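PDB 3GHD: a cystathionine beta-synthase domain protein fused to a Zn-ribbon-like domain from Pyrococcus furiosus, which is of uncharacterised function but, as a CBS-domain protein joined to a zinc-ribbon-like, metal-binding module, probably senses or binds a nucleotide ligand. Local coordinates for residues K16-N21 with V38-I43. Sequence-based numbering, arbitrary orientation.
Sequences KILSRN and VTERDI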
ATOM      1  N   LYS A  16      14.726   2.002  -2.186  1.00 14.92           N
ATOM      2  CA  LYS A  16      14.425   2.372  -0.803  1.00 15.13           C
ATOM      3  C   LYS A  16      14.442   3.873  -0.623  1.00 14.80           C
ATOM      4  O   LYS A  16      13.547   4.413   0.013  1.00 13.74           O
ATOM      5  CB  LYS A  16      15.371   1.742   0.196  1.00 15.94           C
ATOM      6  N   ILE A  17      15.425   4.543  -1.205  1.00 15.20           N
ATOM      7  CA  ILE A  17      15.487   6.017  -1.175  1.00 14.83           C
ATOM      8  C   ILE A  17      14.196   6.674  -1.727  1.00 14.07           C
ATOM      9  O   ILE A  17      13.592   7.502  -1.056  1.00 14.41           O
ATOM     10  CB  ILE A  17      16.738   6.541  -1.909  1.00 15.96           C
ATOM     11  CG1 ILE A  17      17.990   6.097  -1.143  1.00 14.82           C
ATOM     12  CG2 ILE A  17      16.720   8.021  -2.018  1.00 16.91           C
ATOM     13  CD1 ILE A  17      19.291   6.302  -1.908  1.00 16.43           C
ATOM     14  N   LEU A  18      13.783   6.258  -2.923  1.00 12.23           N
ATOM     15  CA  LEU A  18      12.600   6.751  -3.581  1.00 13.76           C
ATOM     16  C   LEU A  18      11.347   6.520  -2.714  1.00 12.93           C
ATOM     17  O   LEU A  18      10.539   7.443  -2.463  1.00 13.91           O
ATOM     18  CB  LEU A  18      12.465   6.039  -4.939  1.00 13.56           C
ATOM     19  CG  LEU A  18      13.454   6.538  -5.997  1.00 16.40           C
ATOM     20  CD1 LEU A  18      13.516   5.636  -7.265  1.00 16.33           C
ATOM     21  CD2 LEU A  18      13.224   8.021  -6.325  1.00 16.70           C
ATOM     22  N   SER A  19      11.172   5.306  -2.233  1.00 13.56           N
ATOM     23  CA  SER A  19       9.886   5.017  -1.528  1.00 14.93           C
ATOM     24  C   SER A  19       9.783   5.676  -0.137  1.00 13.78           C
ATOM     25  O   SER A  19       8.713   6.198   0.248  1.00 15.81           O
ATOM     26  CB  SER A  19       9.722   3.504  -1.512  1.00 16.23           C
ATOM     27  OG  SER A  19      10.621   2.929  -0.644  1.00 16.03           O
ATOM     28  N   ARG A  20      10.898   5.711   0.595  1.00 14.94           N
ATOM     29  CA  ARG A  20      10.966   6.328   1.935  1.00 14.74           C
ATOM     30  C   ARG A  20      10.757   7.850   1.855  1.00 14.61           C
ATOM     31  O   ARG A  20      10.247   8.465   2.785  1.00 14.71           O
ATOM     32  CB  ARG A  20      12.304   6.013   2.603  1.00 15.38           C
ATOM     33  CG  ARG A  20      12.434   4.578   3.131  1.00 14.15           C
ATOM     34  CD  ARG A  20      11.354   4.183   4.113  1.00 17.72           C
ATOM     35  N   ASN A  21      11.110   8.425   0.715  1.00 13.62           N
ATOM     36  CA  ASN A  21      10.928   9.834   0.433  1.00 13.46           C
ATOM     37  C   ASN A  21       9.720  10.100  -0.464  1.00 13.83           C
ATOM     38  O   ASN A  21       9.546  11.216  -0.912  1.00 13.65           O
ATOM     39  CB  ASN A  21      12.174  10.434  -0.195  1.00 12.23           C
ATOM     40  CG  ASN A  21      13.315  10.565   0.793  1.00 14.11           C
ATOM     41  OD1 ASN A  21      13.338  11.479   1.594  1.00 13.24           O
ATOM     42  ND2 ASN A  21      14.247   9.645   0.743  1.00 12.71           N
ATOM     43  N   VAL A  38      16.266   7.911 -13.384  1.00 14.88           N
ATOM     44  CA  VAL A  38      15.738   6.542 -13.215  1.00 15.07           C
ATOM     45  C   VAL A  38      14.375   6.660 -12.480  1.00 15.70           C
ATOM     46  O   VAL A  38      14.185   7.470 -11.550  1.00 15.21           O
ATOM     47  CB  VAL A  38      16.745   5.592 -12.492  1.00 14.66           C
ATOM     48  CG1 VAL A  38      16.102   4.241 -12.203  1.00 15.54           C
ATOM     49  CG2 VAL A  38      18.095   5.399 -13.308  1.00 15.81           C
ATOM     50  N   THR A  39      13.357   6.012 -13.039  1.00 14.73           N
ATOM     51  CA  THR A  39      12.025   6.023 -12.497  1.00 14.45           C
ATOM     52  C   THR A  39      11.715   4.659 -11.922  1.00 13.85           C
ATOM     53  O   THR A  39      12.406   3.667 -12.176  1.00 13.77           O
ATOM     54  CB  THR A  39      10.957   6.452 -13.558  1.00 14.33           C
ATOM     55  OG1 THR A  39      10.787   5.424 -14.535  1.00 14.32           O
ATOM     56  CG2 THR A  39      11.411   7.705 -14.232  1.00 15.97           C
ATOM     57  N   GLU A  40      10.647   4.597 -11.168  1.00 13.99           N
ATOM     58  CA  GLU A  40      10.158   3.311 -10.667  1.00 11.38           C
ATOM     59  C   GLU A  40       9.728   2.414 -11.824  1.00 11.73           C
ATOM     60  O   GLU A  40       9.860   1.215 -11.730  1.00 12.30           O
ATOM     61  CB  GLU A  40       9.025   3.521  -9.625  1.00 11.52           C
ATOM     62  CG  GLU A  40       9.537   4.204  -8.367  1.00 11.31           C
ATOM     63  CD  GLU A  40       8.575   4.199  -7.203  1.00 14.54           C
ATOM     64  OE1 GLU A  40       7.415   4.459  -7.503  1.00 15.34           O
ATOM     65  OE2 GLU A  40       8.973   3.939  -6.004  1.00 13.99           O
ATOM     66  N   ARG A  41       9.238   2.968 -12.939  1.00 11.52           N
ATOM     67  CA  ARG A  41       8.895   2.154 -14.101  1.00 11.43           C
ATOM     68  C   ARG A  41      10.153   1.531 -14.677  1.00 12.05           C
ATOM     69  O   ARG A  41      10.161   0.335 -15.041  1.00 13.39           O
ATOM     70  CB  ARG A  41       8.225   2.989 -15.188  1.00 12.36           C
ATOM     71  CG  ARG A  41       6.743   3.124 -14.921  1.00 12.20           C
ATOM     72  CD  ARG A  41       5.963   2.240 -15.834  1.00 12.25           C
ATOM     73  NE  ARG A  41       6.194   0.838 -15.664  1.00 12.60           N
ATOM     74  CZ  ARG A  41       5.586   0.062 -14.755  1.00 13.96           C
ATOM     75  NH1 ARG A  41       5.827  -1.240 -14.717  1.00 13.15           N
ATOM     76  NH2 ARG A  41       4.654   0.570 -13.975  1.00 15.34           N
ATOM     77  N   ASP A  42      11.208   2.339 -14.745  1.00 12.01           N
ATOM     78  CA  ASP A  42      12.539   1.837 -15.136  1.00 11.97           C
ATOM     79  C   ASP A  42      12.988   0.640 -14.287  1.00 11.97           C
ATOM     80  O   ASP A  42      13.566  -0.372 -14.810  1.00 10.52           O
ATOM     81  CB  ASP A  42      13.611   2.927 -15.084  1.00 12.10           C
ATOM     82  CG  ASP A  42      13.421   4.007 -16.163  1.00 12.98           C
ATOM     83  OD1 ASP A  42      12.941   3.678 -17.264  1.00 15.06           O
ATOM     84  OD2 ASP A  42      13.730   5.170 -15.881  1.00 14.12           O
ATOM     85  N   ILE A  43      12.818   0.810 -12.995  1.00 11.76           N
ATOM     86  CA  ILE A  43      13.181  -0.197 -12.006  1.00 11.75           C
ATOM     87  C   ILE A  43      12.416  -1.508 -12.218  1.00 12.62           C
ATOM     88  O   ILE A  43      13.042  -2.592 -12.346  1.00 12.84           O
ATOM     89  CB  ILE A  43      13.083   0.288 -10.565  1.00 11.64           C
ATOM     90  CG1 ILE A  43      14.123   1.372 -10.269  1.00 11.83           C
ATOM     91  CG2 ILE A  43      13.196  -0.916  -9.625  1.00  9.93           C
ATOM     92  CD1 ILE A  43      13.989   1.979  -8.882  1.00 11.47           C
TER
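With CG of Leu-18 anti to its carbonyl carbon (chi1 -75°) and CG1 of Ile-43 turned the same way (chi1 -67°), the two side chains reach toward each other between the two helices and meet at their ends. CD1 of Leu-18 lies 4.0 Å from CD1 of Ile-43, the two branches passing at a slant, a small apolar contact inside the CBS domain. Glu-40 comes in beside it. Its extended chain brings OE2 to 4.2 Å from CB of Leu-18, so the carboxylate skirts the base of the leucine without bonding to the helix that carries it. Instead, OE2 is in a salt bridge with NH2 of Arg-41 of a second subunit, whose Glu-40 is bridged in return by this chain's own Arg-41; the pairing probably helps to keep Glu-40 ionised. The second helix starts with a capping box: OG1 of Thr-39 accepts from N of Asp-42 at 3.1 Å, and OD2 of Asp-42 receives N of Thr-39 at 3.0 Å, from the anti side of the carboxylate and 30° out of its plane. This cap probably helps to fix the first turn, from which Glu-40 and Ile-43 both point toward helix 11-20. The contact thus joins the end of helix 11-20 to the first turn of helix 40-48; strands 25-30 and 33-39 form the hairpin between them, and Leu-44 of the second subunit packs against Glu-40 and Ile-43.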